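Side-chain contacts in lipolytic enzyme (Clostridium thermocellum, PDB 2VPT), which probably removes acetyl groups from acetylated xylan, acting as the catalytic domain of a cellulosomal family 3 carbohydrate esterase: residues V11-T16 against A126-W131; M24-T29 against I182-I187; V141-V146 against V156-L161; L161-F166 against W191-I196. All blocks are in the same frame, centred on the assembly; numbering follows the deposited sequence.

Contact 1: V11-T16 against A126-W131; sequences VGDSCT and ADYYPW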
loop_
_atom_site.group_PDB
_atom_site.type_symbol
_atom_site.label_atom_id
_atom_site.label_comp_id
_atom_site.label_asym_id
_atom_site.label_seq_id
_atom_site.Cartn_x
_atom_site.Cartn_y
_atom_site.Cartn_z
ATOM N N VAL A 11 -0.177 -12.475 5.954
ATOM C CA VAL A 11 0.153 -11.651 7.116
ATOM C C VAL A 11 1.650 -11.353 7.062
ATOM O O VAL A 11 2.466 -12.263 6.967
ATOM C CB VAL A 11 -0.165 -12.367 8.440
ATOM C CG1 VAL A 11 0.266 -11.512 9.620
ATOM C CG2 VAL A 11 -1.618 -12.687 8.520
ATOM N N GLY A 12 2.035 -10.084 7.128
ATOM C CA GLY A 12 3.444 -9.779 7.131
ATOM C C GLY A 12 3.737 -8.308 7.204
ATOM O O GLY A 12 2.912 -7.504 7.690
ATOM N N ASP A 13 4.928 -7.973 6.711
ATOM C CA ASP A 13 5.481 -6.627 6.766
ATOM C C ASP A 13 5.509 -6.012 5.366
ATOM O O ASP A 13 4.621 -6.302 4.561
ATOM C CB ASP A 13 6.846 -6.659 7.486
ATOM C CG ASP A 13 7.833 -7.616 6.863
ATOM O OD1 ASP A 13 7.750 -7.900 5.638
ATOM O OD2 ASP A 13 8.716 -8.106 7.611
ATOM N N SER A 14 6.480 -5.171 5.045
ATOM C CA SER A 14 6.472 -4.539 3.731
ATOM C C SER A 14 6.669 -5.538 2.602
ATOM O O SER A 14 6.361 -5.216 1.461
ATOM C CB SER A 14 7.489 -3.424 3.602
ATOM O OG SER A 14 8.734 -3.862 4.009
ATOM N N CYS A 15 7.207 -6.721 2.904
ATOM C CA CYS A 15 7.379 -7.747 1.884
ATOM C C CYS A 15 6.068 -8.395 1.484
ATOM O O CYS A 15 5.984 -8.989 0.410
ATOM C CB CYS A 15 8.370 -8.816 2.328
ATOM S SG CYS A 15 10.021 -8.227 2.711
ATOM N N THR A 16 5.060 -8.311 2.349
ATOM C CA THR A 16 3.701 -8.779 2.054
ATOM C C THR A 16 2.812 -7.654 1.531
ATOM O O THR A 16 1.998 -7.868 0.620
ATOM C CB THR A 16 3.093 -9.472 3.291
ATOM O OG1 THR A 16 3.888 -10.629 3.602
ATOM C CG2 THR A 16 1.647 -9.901 3.041
ATOM N N ALA A 126 7.306 -18.317 6.555
ATOM C CA ALA A 126 8.402 -18.083 5.620
ATOM C C ALA A 126 9.641 -17.458 6.260
ATOM O O ALA A 126 9.535 -16.667 7.200
ATOM C CB ALA A 126 7.933 -17.183 4.489
ATOM N N ASP A 127 10.810 -17.808 5.729
ATOM C CA ASP A 127 12.004 -16.990 5.925
ATOM C C ASP A 127 12.148 -15.955 4.793
ATOM O O ASP A 127 11.223 -15.804 3.980
ATOM C CB ASP A 127 13.257 -17.850 6.176
ATOM C CG ASP A 127 13.764 -18.582 4.961
ATOM O OD1 ASP A 127 13.127 -18.538 3.893
ATOM O OD2 ASP A 127 14.847 -19.211 5.093
ATOM N N TYR A 128 13.253 -15.217 4.756
ATOM C CA TYR A 128 13.451 -14.118 3.819
ATOM C C TYR A 128 14.450 -14.450 2.723
ATOM O O TYR A 128 15.374 -15.241 2.899
ATOM C CB TYR A 128 13.935 -12.862 4.570
ATOM C CG TYR A 128 12.876 -12.209 5.418
ATOM C CD1 TYR A 128 12.266 -11.048 5.004
ATOM C CD2 TYR A 128 12.490 -12.747 6.650
ATOM C CE1 TYR A 128 11.296 -10.429 5.785
ATOM C CE2 TYR A 128 11.520 -12.141 7.419
ATOM C CZ TYR A 128 10.911 -10.988 6.973
ATOM O OH TYR A 128 9.948 -10.375 7.762
ATOM N N TYR A 129 14.269 -13.808 1.576
ATOM C CA TYR A 129 15.331 -13.745 0.577
ATOM C C TYR A 129 16.558 -13.128 1.270
ATOM O O TYR A 129 16.422 -12.336 2.199
ATOM C CB TYR A 129 14.883 -12.930 -0.645
ATOM C CG TYR A 129 14.396 -11.541 -0.326
ATOM C CD1 TYR A 129 15.262 -10.461 -0.372
ATOM C CD2 TYR A 129 13.070 -11.310 0.056
ATOM C CE1 TYR A 129 14.837 -9.186 -0.061
ATOM C CE2 TYR A 129 12.633 -10.036 0.376
ATOM C CZ TYR A 129 13.517 -8.974 0.311
ATOM O OH TYR A 129 13.097 -7.690 0.609
ATOM N N PRO A 130 17.764 -13.511 0.855
ATOM C CA PRO A 130 18.977 -13.139 1.605
ATOM C C PRO A 130 19.501 -11.715 1.348
ATOM O O PRO A 130 20.645 -11.526 0.907
ATOM C CB PRO A 130 19.978 -14.195 1.137
ATOM C CG PRO A 130 19.589 -14.419 -0.282
ATOM C CD PRO A 130 18.075 -14.392 -0.284
ATOM N N TRP A 131 18.670 -10.718 1.634
ATOM C CA TRP A 131 19.031 -9.318 1.428
ATOM C C TRP A 131 18.234 -8.449 2.390
ATOM O O TRP A 131 17.019 -8.597 2.460
ATOM C CB TRP A 131 18.711 -8.904 -0.009
ATOM C CG TRP A 131 19.262 -7.568 -0.370
ATOM C CD1 TRP A 131 18.588 -6.397 -0.443
ATOM C CD2 TRP A 131 20.623 -7.274 -0.697
ATOM N NE1 TRP A 131 19.437 -5.382 -0.810
ATOM C CE2 TRP A 131 20.696 -5.898 -0.973
ATOM C CE3 TRP A 131 21.785 -8.046 -0.795
ATOM C CZ2 TRP A 131 21.894 -5.266 -1.331
ATOM C CZ3 TRP A 131 22.973 -7.420 -1.153
ATOM C CH2 TRP A 131 23.013 -6.045 -1.419
#
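Asp13 and Tyr128 meet head-on across the gap, and the phenol OH of Tyr128 donates to OD2 of Asp13 at 2.6 Å. The oxygen is met on its syn side, and the carboxylate is turned 42° against the plane of the ring whose edge it faces. The other oxygen works for its own segment: Asp13 OD1 accepts from Cys15 N at 3.0 Å, on the anti side, capping the first turn of helix 14-17. Asp13 CG lies between backbone N and carbonyl carbon (chi1 56°), which folds the carboxylate back over that turn and still leaves OD2 facing the tyrosine. Cys15 points between two aromatic rings. Its SG meets the edge of each, 4.0 Å from Tyr128 CE1 and 3.9 Å from Tyr129 CE2, as a pair of sulfur-aromatic contacts. Beyond the pair, Tyr128 OH is also bonded to Gly93 N, and Tyr129 OH to Leu177 O. Gly12, Asp13 and Ser14 spell the Gly-Asp-Ser signature of the SGNH (GDSL-like) hydrolases. Ser14 OG is hydrogen-bonded to His178 NE2, consistent with the nucleophile of a Ser-His-Asp catalytic triad set at the strand-to-helix turn that Asp13 caps.

Contact 2: M24-T29 against I182-I187; sequences MGSYRT and IGYKKI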
loop_
_atom_site.group_PDB
_atom_site.type_symbol
_atom_site.label_atom_id
_atom_site.label_comp_id
_atom_site.label_asym_id
_atom_site.label_seq_id
_atom_site.Cartn_x
_atom_site.Cartn_y
_atom_site.Cartn_z
HETATM N N MSE A 24 2.550 -2.627 -5.282
HETATM C CA MSE A 24 2.013 -3.056 -3.989
HETATM C C MSE A 24 1.199 -4.339 -4.081
HETATM O O MSE A 24 0.245 -4.560 -3.337
HETATM C CB MSE A 24 1.230 -1.927 -3.309
HETATM C CG MSE A 24 1.931 -0.578 -3.278
HETATM SE SE MSE A 24 3.540 -0.475 -2.189
HETATM C CE MSE A 24 2.789 -1.231 -0.899
ATOM N N GLY A 25 1.620 -5.209 -4.998
ATOM C CA GLY A 25 1.051 -6.545 -5.121
ATOM C C GLY A 25 1.896 -7.644 -4.497
ATOM O O GLY A 25 1.389 -8.761 -4.313
ATOM N N SER A 26 3.155 -7.356 -4.148
ATOM C CA SER A 26 3.989 -8.340 -3.497
ATOM C C SER A 26 4.023 -9.633 -4.313
ATOM O O SER A 26 3.999 -9.592 -5.554
ATOM C CB SER A 26 3.458 -8.528 -2.052
ATOM O OG SER A 26 4.118 -9.541 -1.319
ATOM N N TYR A 27 4.122 -10.763 -3.630
ATOM C CA TYR A 27 4.054 -12.061 -4.271
ATOM C C TYR A 27 2.616 -12.454 -4.594
ATOM O O TYR A 27 2.383 -13.493 -5.205
ATOM C CB TYR A 27 4.702 -13.131 -3.372
ATOM C CG TYR A 27 3.976 -13.383 -2.064
ATOM C CD1 TYR A 27 2.939 -14.296 -1.996
ATOM C CD2 TYR A 27 4.323 -12.699 -0.897
ATOM C CE1 TYR A 27 2.249 -14.527 -0.827
ATOM C CE2 TYR A 27 3.627 -12.917 0.291
ATOM C CZ TYR A 27 2.588 -13.834 0.322
ATOM O OH TYR A 27 1.882 -14.107 1.468
ATOM N N ARG A 28 1.655 -11.665 -4.118
ATOM C CA ARG A 28 0.237 -12.021 -4.241
ATOM C C ARG A 28 -0.225 -12.027 -5.698
ATOM O O ARG A 28 -1.018 -12.878 -6.094
ATOM C CB ARG A 28 -0.624 -11.099 -3.372
ATOM C CG ARG A 28 -0.373 -11.335 -1.871
ATOM C CD ARG A 28 -0.974 -10.282 -0.982
ATOM N NE ARG A 28 -0.272 -9.003 -1.017
ATOM C CZ ARG A 28 -0.685 -7.893 -1.635
ATOM N NH1 ARG A 28 -1.794 -7.841 -2.368
ATOM N NH2 ARG A 28 0.066 -6.819 -1.553
ATOM N N THR A 29 0.297 -11.111 -6.501
ATOM C CA THR A 29 -0.112 -11.020 -7.928
ATOM C C THR A 29 0.182 -12.335 -8.648
ATOM O O THR A 29 -0.703 -12.969 -9.225
ATOM C CB THR A 29 0.622 -9.875 -8.615
ATOM O OG1 THR A 29 0.403 -8.679 -7.858
ATOM C CG2 THR A 29 0.126 -9.679 -10.046
ATOM N N ILE A 182 10.237 -8.860 -10.674
ATOM C CA ILE A 182 10.853 -10.149 -10.944
ATOM C C ILE A 182 11.157 -10.912 -9.656
ATOM O O ILE A 182 10.880 -12.098 -9.559
ATOM C CB ILE A 182 12.110 -9.992 -11.818
ATOM C CG1 ILE A 182 11.679 -9.805 -13.271
ATOM C CG2 ILE A 182 13.025 -11.221 -11.703
ATOM C CD1 ILE A 182 11.349 -11.111 -13.977
ATOM N N GLY A 183 11.685 -10.221 -8.652
ATOM C CA GLY A 183 11.970 -10.852 -7.375
ATOM C C GLY A 183 10.709 -11.391 -6.727
ATOM O O GLY A 183 10.697 -12.498 -6.212
ATOM N N TYR A 184 9.628 -10.612 -6.761
ATOM C CA TYR A 184 8.371 -11.086 -6.209
ATOM C C TYR A 184 7.812 -12.299 -6.952
ATOM O O TYR A 184 7.191 -13.165 -6.348
ATOM C CB TYR A 184 7.324 -9.972 -6.138
ATOM C CG TYR A 184 7.475 -9.030 -4.961
ATOM C CD1 TYR A 184 7.411 -9.511 -3.670
ATOM C CD2 TYR A 184 7.591 -7.664 -5.137
ATOM C CE1 TYR A 184 7.502 -8.657 -2.570
ATOM C CE2 TYR A 184 7.703 -6.805 -4.059
ATOM C CZ TYR A 184 7.660 -7.306 -2.771
ATOM O OH TYR A 184 7.747 -6.456 -1.665
ATOM N N LYS A 185 8.035 -12.364 -8.264
ATOM C CA LYS A 185 7.620 -13.531 -9.031
ATOM C C LYS A 185 8.375 -14.773 -8.603
ATOM O O LYS A 185 7.785 -15.823 -8.432
ATOM C CB LYS A 185 7.803 -13.298 -10.533
ATOM C CG LYS A 185 6.696 -12.521 -11.185
ATOM C CD LYS A 185 6.916 -12.440 -12.684
ATOM C CE LYS A 185 6.994 -13.782 -13.367
ATOM N NZ LYS A 185 7.001 -13.584 -14.855
ATOM N N LYS A 186 9.682 -14.646 -8.404
ATOM C CA LYS A 186 10.461 -15.771 -7.871
ATOM C C LYS A 186 9.938 -16.226 -6.505
ATOM O O LYS A 186 9.822 -17.413 -6.222
ATOM C CB LYS A 186 11.940 -15.399 -7.749
ATOM C CG LYS A 186 12.678 -15.213 -9.084
ATOM C CD LYS A 186 14.167 -14.926 -8.822
ATOM C CE LYS A 186 14.977 -14.656 -10.076
ATOM N NZ LYS A 186 16.420 -14.512 -9.753
ATOM N N ILE A 187 9.617 -15.263 -5.644
ATOM C CA ILE A 187 9.082 -15.578 -4.325
ATOM C C ILE A 187 7.733 -16.287 -4.427
ATOM O O ILE A 187 7.494 -17.281 -3.762
ATOM C CB ILE A 187 8.986 -14.283 -3.475
ATOM C CG1 ILE A 187 10.387 -13.763 -3.113
ATOM C CG2 ILE A 187 8.111 -14.483 -2.233
ATOM C CD1 ILE A 187 11.155 -14.624 -2.148
#
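Tyr184 swings CG to the side of its backbone N (chi1 -80°), which carries the ring from helix 182-187 onto the main chain of Ser26, while Ser26 directs OG opposite its own N (chi1 176°) to a separate partner. The ring lies flat against the backbone: Ser26 CA stands 3.6 Å from the Tyr184 ring centroid, only 11° off the normal, a CH-pi contact made by an alpha carbon. The peptide that follows continues past the ring, with Ser26 O 3.4 Å from Tyr184 CB and Tyr27 N 3.5 Å from Tyr184 CD1. Ser26 OG lies over the same face, beyond the rim, 3.7 Å from Tyr184 CE1, and is bonded to Cys15 O; Tyr184 OH is bonded to Met19 O, so the ring is held at its far end as well as against one face. One turn further along the helix, Ile187 uses its CG2 branch to touch Tyr27 CB at 3.8 Å, and the Tyr27 ring turns off to stack with Trp191. Within 24-29, Arg28 NH2 donates to O of Met24 (a selenomethionine) at 2.9 Å from above the carbonyl plane, and Gly25 O sits 3.5 Å over the centre of the Arg28 guanidinium. No hydrogen bond joins the two segments, so the fit of turn against C-terminal helix depends on shape, through CH-pi and van der Waals packing, while the hydroxyls of Ser26 and Tyr184 tie it to the backbone carbonyls of Cys15 and Met19, just after the likely catalytic serine.

Contact 3: V141-V146 against V156-L161; sequences VIPGIV and VYFVKL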
loop_
_atom_site.group_PDB
_atom_site.type_symbol
_atom_site.label_atom_id
_atom_site.label_comp_id
_atom_site.label_asym_id
_atom_site.label_seq_id
_atom_site.Cartn_x
_atom_site.Cartn_y
_atom_site.Cartn_z
ATOM N N VAL A 141 17.211 -19.254 12.286
ATOM C CA VAL A 141 16.436 -19.769 13.424
ATOM C C VAL A 141 15.049 -20.305 13.076
ATOM O O VAL A 141 14.457 -21.055 13.848
ATOM C CB VAL A 141 16.297 -18.727 14.572
ATOM C CG1 VAL A 141 17.680 -18.165 14.953
ATOM C CG2 VAL A 141 15.321 -17.612 14.222
ATOM N N ILE A 142 14.522 -19.952 11.905
ATOM C CA ILE A 142 13.124 -20.229 11.611
ATOM C C ILE A 142 12.797 -21.720 11.388
ATOM O O ILE A 142 11.822 -22.204 11.939
ATOM C CB ILE A 142 12.650 -19.353 10.438
ATOM C CG1 ILE A 142 12.715 -17.871 10.842
ATOM C CG2 ILE A 142 11.210 -19.719 10.039
ATOM C CD1 ILE A 142 12.428 -16.898 9.715
ATOM N N PRO A 143 13.612 -22.444 10.585
ATOM C CA PRO A 143 13.246 -23.855 10.364
ATOM C C PRO A 143 13.104 -24.697 11.636
ATOM O O PRO A 143 12.222 -25.544 11.732
ATOM C CB PRO A 143 14.381 -24.391 9.494
ATOM C CG PRO A 143 15.124 -23.247 9.006
ATOM C CD PRO A 143 14.793 -22.048 9.808
ATOM N N GLY A 144 13.983 -24.469 12.616
ATOM C CA GLY A 144 13.918 -25.223 13.860
ATOM C C GLY A 144 12.694 -24.913 14.692
ATOM O O GLY A 144 12.106 -25.795 15.310
ATOM N N ILE A 145 12.278 -23.643 14.684
ATOM C CA ILE A 145 11.084 -23.244 15.401
ATOM C C ILE A 145 9.866 -23.933 14.780
ATOM O O ILE A 145 9.016 -24.485 15.475
ATOM C CB ILE A 145 10.880 -21.706 15.367
ATOM C CG1 ILE A 145 11.952 -21.007 16.216
ATOM C CG2 ILE A 145 9.506 -21.332 15.855
ATOM C CD1 ILE A 145 12.175 -19.566 15.811
ATOM N N VAL A 146 9.780 -23.896 13.452
ATOM C CA VAL A 146 8.642 -24.513 12.783
ATOM C C VAL A 146 8.631 -26.025 13.017
ATOM O O VAL A 146 7.594 -26.589 13.323
ATOM C CB VAL A 146 8.627 -24.186 11.284
ATOM C CG1 VAL A 146 7.560 -25.015 10.576
ATOM C CG2 VAL A 146 8.380 -22.678 11.071
ATOM N N VAL A 156 1.664 -26.603 10.875
ATOM C CA VAL A 156 2.540 -25.481 10.514
ATOM C C VAL A 156 3.667 -25.990 9.620
ATOM O O VAL A 156 4.252 -27.058 9.875
ATOM C CB VAL A 156 3.078 -24.736 11.766
ATOM C CG1 VAL A 156 3.899 -25.675 12.669
ATOM C CG2 VAL A 156 3.884 -23.500 11.373
ATOM N N TYR A 157 3.970 -25.238 8.567
ATOM C CA TYR A 157 4.865 -25.671 7.509
ATOM C C TYR A 157 5.793 -24.535 7.141
ATOM O O TYR A 157 5.368 -23.382 7.092
ATOM C CB TYR A 157 4.039 -26.099 6.277
ATOM C CG TYR A 157 3.014 -27.149 6.629
ATOM C CD1 TYR A 157 3.372 -28.494 6.685
ATOM C CD2 TYR A 157 1.710 -26.802 6.957
ATOM C CE1 TYR A 157 2.443 -29.464 7.034
ATOM C CE2 TYR A 157 0.767 -27.768 7.312
ATOM C CZ TYR A 157 1.148 -29.095 7.356
ATOM O OH TYR A 157 0.227 -30.067 7.708
ATOM N N PHE A 158 7.050 -24.860 6.884
ATOM C CA PHE A 158 8.085 -23.899 6.553
ATOM C C PHE A 158 8.122 -23.648 5.055
ATOM O O PHE A 158 8.079 -24.570 4.246
ATOM C CB PHE A 158 9.448 -24.433 7.041
ATOM C CG PHE A 158 10.622 -23.554 6.713
ATOM C CD1 PHE A 158 10.657 -22.217 7.085
ATOM C CD2 PHE A 158 11.717 -24.077 6.061
ATOM C CE1 PHE A 158 11.756 -21.438 6.781
ATOM C CE2 PHE A 158 12.812 -23.305 5.768
ATOM C CZ PHE A 158 12.831 -21.978 6.125
ATOM N N VAL A 159 8.216 -22.382 4.682
ATOM C CA VAL A 159 8.361 -21.964 3.298
ATOM C C VAL A 159 9.729 -21.315 3.157
ATOM O O VAL A 159 9.981 -20.221 3.678
ATOM C CB VAL A 159 7.241 -20.997 2.886
ATOM C CG1 VAL A 159 7.455 -20.518 1.443
ATOM C CG2 VAL A 159 5.868 -21.666 3.079
ATOM N N LYS A 160 10.635 -22.018 2.486
ATOM C CA LYS A 160 12.018 -21.574 2.394
ATOM C C LYS A 160 12.229 -20.569 1.267
ATOM O O LYS A 160 12.854 -20.862 0.253
ATOM C CB LYS A 160 12.942 -22.789 2.205
ATOM C CG LYS A 160 14.413 -22.470 2.415
ATOM C CD LYS A 160 15.291 -23.708 2.341
ATOM C CE LYS A 160 16.729 -23.374 2.085
ATOM N NZ LYS A 160 17.612 -24.548 2.361
ATOM N N LEU A 161 11.728 -19.353 1.457
ATOM C CA LEU A 161 11.957 -18.291 0.488
ATOM C C LEU A 161 13.439 -18.000 0.266
ATOM O O LEU A 161 13.844 -17.507 -0.798
ATOM C CB LEU A 161 11.211 -17.009 0.889
ATOM C CG LEU A 161 9.689 -17.141 1.015
ATOM C CD1 LEU A 161 9.059 -15.812 1.366
ATOM C CD2 LEU A 161 9.072 -17.706 -0.266
#
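Phe158 is sandwiched between Pro143 and its own chain: Pro143 lies over part of one face, its CB 4.2 Å above the plane of the Phe158 ring toward the rim, and the backbone N of Lys160 lies 4.1 Å over the centre of the other, where the chain doubles back in an inverse gamma turn. Pro143 and Phe158 are aligned alongside one another, and Pro143 CG makes an off-centre CH-pi contact, 4.3 Å from the Phe158 ring centroid. Ile142 arrives at about a right angle and sets its CG2 branch 3.7 Å from Phe158 CE1. Helix 142-146 and strand 156-159 are nearly antiparallel, their axes 165° apart in direction and 8.3 Å apart at closest approach, as expected of the helix and returning strand of a beta-alpha-beta crossover; strand 156-159 pairs in parallel with strand 122-126 at the edge of the sheet. Along that strand the side chains alternate, Val156 and Phe158 facing this helix and Tyr157 turning away to meet Ile198 of helix 181-203. Val146 fits between the first two: its CG1 branch, opposite the backbone N (chi1 171°), lies 3.7 Å from Phe158 N and 4.1 Å from Val156 CG2. Val156 also packs on Phe115 of helix 104-117, and Ile142 on Leu107 of the same helix.

Contact 4: L161-F166 against W191-I196; sequences LSEIQF and WYKYTI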
loop_
_atom_site.group_PDB
_atom_site.type_symbol
_atom_site.label_atom_id
_atom_site.label_comp_id
_atom_site.label_asym_id
_atom_site.label_seq_id
_atom_site.Cartn_x
_atom_site.Cartn_y
_atom_site.Cartn_z
ATOM N N LEU A 161 11.728 -19.353 1.457
ATOM C CA LEU A 161 11.957 -18.291 0.488
ATOM C C LEU A 161 13.439 -18.000 0.266
ATOM O O LEU A 161 13.844 -17.507 -0.798
ATOM C CB LEU A 161 11.211 -17.009 0.889
ATOM C CG LEU A 161 9.689 -17.141 1.015
ATOM C CD1 LEU A 161 9.059 -15.812 1.366
ATOM C CD2 LEU A 161 9.072 -17.706 -0.266
ATOM N N SER A 162 14.266 -18.311 1.269
ATOM C CA SER A 162 15.711 -18.112 1.137
ATOM C C SER A 162 16.387 -19.004 0.096
ATOM O O SER A 162 17.549 -18.752 -0.238
ATOM C CB SER A 162 16.406 -18.304 2.482
ATOM O OG SER A 162 16.210 -19.611 2.986
ATOM N N GLU A 163 15.668 -20.000 -0.427
ATOM C CA GLU A 163 16.201 -20.847 -1.507
ATOM C C GLU A 163 16.137 -20.159 -2.875
ATOM O O GLU A 163 16.627 -20.708 -3.880
ATOM C CB GLU A 163 15.494 -22.206 -1.532
ATOM C CG GLU A 163 14.194 -22.248 -2.335
ATOM C CD GLU A 163 13.489 -23.578 -2.252
ATOM O OE1 GLU A 163 13.705 -24.331 -1.279
ATOM O OE2 GLU A 163 12.690 -23.867 -3.166
ATOM N N ILE A 164 15.541 -18.970 -2.929
ATOM C CA ILE A 164 15.561 -18.128 -4.118
ATOM C C ILE A 164 16.949 -18.101 -4.757
ATOM O O ILE A 164 17.960 -17.984 -4.064
ATOM C CB ILE A 164 15.061 -16.678 -3.788
ATOM C CG1 ILE A 164 14.919 -15.841 -5.063
ATOM C CG2 ILE A 164 15.994 -16.003 -2.768
ATOM C CD1 ILE A 164 14.137 -14.544 -4.846
ATOM N N GLN A 165 16.969 -18.246 -6.082
ATOM C CA GLN A 165 18.173 -18.039 -6.879
ATOM C C GLN A 165 18.387 -16.537 -6.975
ATOM O O GLN A 165 17.947 -15.889 -7.921
ATOM C CB GLN A 165 17.994 -18.670 -8.276
ATOM C CG GLN A 165 19.084 -18.342 -9.314
ATOM C CD GLN A 165 18.716 -17.203 -10.286
ATOM O OE1 GLN A 165 19.571 -16.395 -10.657
ATOM N NE2 GLN A 165 17.452 -17.149 -10.707
ATOM N N PHE A 166 19.047 -15.981 -5.973
ATOM C CA PHE A 166 19.064 -14.541 -5.778
ATOM C C PHE A 166 20.073 -13.830 -6.666
ATOM O O PHE A 166 21.246 -14.188 -6.695
ATOM C CB PHE A 166 19.340 -14.214 -4.308
ATOM C CG PHE A 166 19.242 -12.752 -3.990
ATOM C CD1 PHE A 166 18.010 -12.117 -3.987
ATOM C CD2 PHE A 166 20.382 -12.009 -3.702
ATOM C CE1 PHE A 166 17.913 -10.760 -3.701
ATOM C CE2 PHE A 166 20.296 -10.652 -3.419
ATOM C CZ PHE A 166 19.057 -10.028 -3.416
ATOM N N TRP A 191 6.512 -19.911 -2.758
ATOM C CA TRP A 191 5.277 -20.157 -2.033
ATOM C C TRP A 191 4.478 -21.283 -2.697
ATOM O O TRP A 191 3.949 -22.157 -2.014
ATOM C CB TRP A 191 4.377 -18.916 -1.991
ATOM C CG TRP A 191 4.778 -17.831 -1.001
ATOM C CD1 TRP A 191 5.414 -16.677 -1.296
ATOM C CD2 TRP A 191 4.544 -17.809 0.422
ATOM N NE1 TRP A 191 5.598 -15.922 -0.153
ATOM C CE2 TRP A 191 5.063 -16.598 0.907
ATOM C CE3 TRP A 191 3.940 -18.687 1.325
ATOM C CZ2 TRP A 191 5.010 -16.250 2.268
ATOM C CZ3 TRP A 191 3.889 -18.345 2.668
ATOM C CH2 TRP A 191 4.410 -17.134 3.121
ATOM N N TYR A 192 4.339 -21.225 -4.025
ATOM C CA TYR A 192 3.596 -22.256 -4.736
ATOM C C TYR A 192 4.187 -23.638 -4.451
ATOM O O TYR A 192 3.472 -24.551 -4.071
ATOM C CB TYR A 192 3.564 -21.950 -6.234
ATOM C CG TYR A 192 2.780 -22.967 -7.043
ATOM C CD1 TYR A 192 1.433 -22.780 -7.310
ATOM C CD2 TYR A 192 3.390 -24.120 -7.518
ATOM C CE1 TYR A 192 0.718 -23.703 -8.047
ATOM C CE2 TYR A 192 2.687 -25.040 -8.263
ATOM C CZ TYR A 192 1.353 -24.836 -8.506
ATOM O OH TYR A 192 0.647 -25.765 -9.253
ATOM N N LYS A 193 5.489 -23.760 -4.642
ATOM C CA LYS A 193 6.192 -25.031 -4.392
ATOM C C LYS A 193 5.839 -25.645 -3.040
ATOM O O LYS A 193 5.542 -26.836 -2.927
ATOM C CB LYS A 193 7.696 -24.813 -4.524
ATOM C CG LYS A 193 8.566 -26.000 -4.098
ATOM C CD LYS A 193 10.030 -25.689 -4.295
ATOM C CE LYS A 193 10.894 -26.789 -3.695
ATOM N NZ LYS A 193 12.326 -26.513 -3.844
ATOM N N TYR A 194 5.886 -24.820 -1.998
ATOM C CA TYR A 194 5.710 -25.306 -0.630
ATOM C C TYR A 194 4.261 -25.400 -0.166
ATOM O O TYR A 194 3.975 -26.042 0.833
ATOM C CB TYR A 194 6.552 -24.452 0.346
ATOM C CG TYR A 194 8.042 -24.758 0.279
ATOM C CD1 TYR A 194 8.600 -25.733 1.093
ATOM C CD2 TYR A 194 8.892 -24.073 -0.570
ATOM C CE1 TYR A 194 9.938 -26.030 1.031
ATOM C CE2 TYR A 194 10.256 -24.371 -0.641
ATOM C CZ TYR A 194 10.770 -25.358 0.171
ATOM O OH TYR A 194 12.117 -25.679 0.135
ATOM N N THR A 195 3.324 -24.775 -0.893
ATOM C CA THR A 195 1.918 -24.775 -0.469
ATOM C C THR A 195 0.945 -25.588 -1.316
ATOM O O THR A 195 -0.113 -25.963 -0.833
ATOM C CB THR A 195 1.339 -23.334 -0.393
ATOM O OG1 THR A 195 1.299 -22.755 -1.709
ATOM C CG2 THR A 195 2.163 -22.432 0.591
ATOM N N ILE A 196 1.287 -25.851 -2.572
ATOM C CA ILE A 196 0.271 -26.367 -3.508
ATOM C C ILE A 196 -0.341 -27.711 -3.080
ATOM O O ILE A 196 -1.549 -27.890 -3.117
ATOM C CB ILE A 196 0.795 -26.413 -4.963
ATOM C CG1 ILE A 196 -0.331 -26.802 -5.930
ATOM C CG2 ILE A 196 1.951 -27.378 -5.112
ATOM C CD1 ILE A 196 -1.548 -25.866 -5.918
#
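Glu163, Leu161 and Trp191 bury the most surface here and divide the contact into a polar half and an apolar half. Glu163 leaves the short 3-10 turn 161-163, and an extended chain (chi2 -176°) spans the gap and places the carboxylate at helix 191-196. Each oxygen takes one partner. Glu163 OE1 accepts a short 2.5 Å bond from Tyr194 OH, and Glu163 OE2 forms a salt bridge with Lys193 NZ at 2.8 Å; both oxygens are met on the syn side, with the donors tilted well out of the carboxylate plane. Carboxylate and phenol ring are turned 59° apart, and the carboxylate carbon lies at the edge of the ring, in its plane. Lys193 reaches in from the helix along a fully stretched chain. Deeper in, the two branches of Leu161 rest on Trp191: Leu161 CD2 stands 4.1 Å from the centroid of the Trp191 five-membered ring, over its face and 19° off the normal, while Leu161 CD1 lies 3.8 Å from Trp191 NE1. Trp191 also stacks with Phe88, which links this leucine's partner to the sheet. The charge of Glu163 is matched by a lysine and further steadied by a phenol proton, which would probably keep the carboxylate ionised, while Leu161 and Trp191 hold the same turn by dispersion and CH-pi contact.

Contacts 1 and 2 are buried throughout, whereas contacts 3 and 4 run from the interior to the rim of the domain. Contact 1 lies nearest the middle of the chain and combines a buried hydrogen bond with sulfur-aromatic packing. Contact 2 adjoins it where Thr16 O meets Arg28 NE, yet has no polar bond between its own segments. Contacts 2 and 4 use successive parts of helix 181-203, and Lys186 NZ bonds Gln165 O between them. Contact 3, wholly apolar, covers the face of strand 156-159 turned to helix 142-151; its strand segment ends at Leu161, which does its packing in contact 4, where the one salt bridge lies. Asp127, in segment 126-131, bonds Ser162 in segment 161-166.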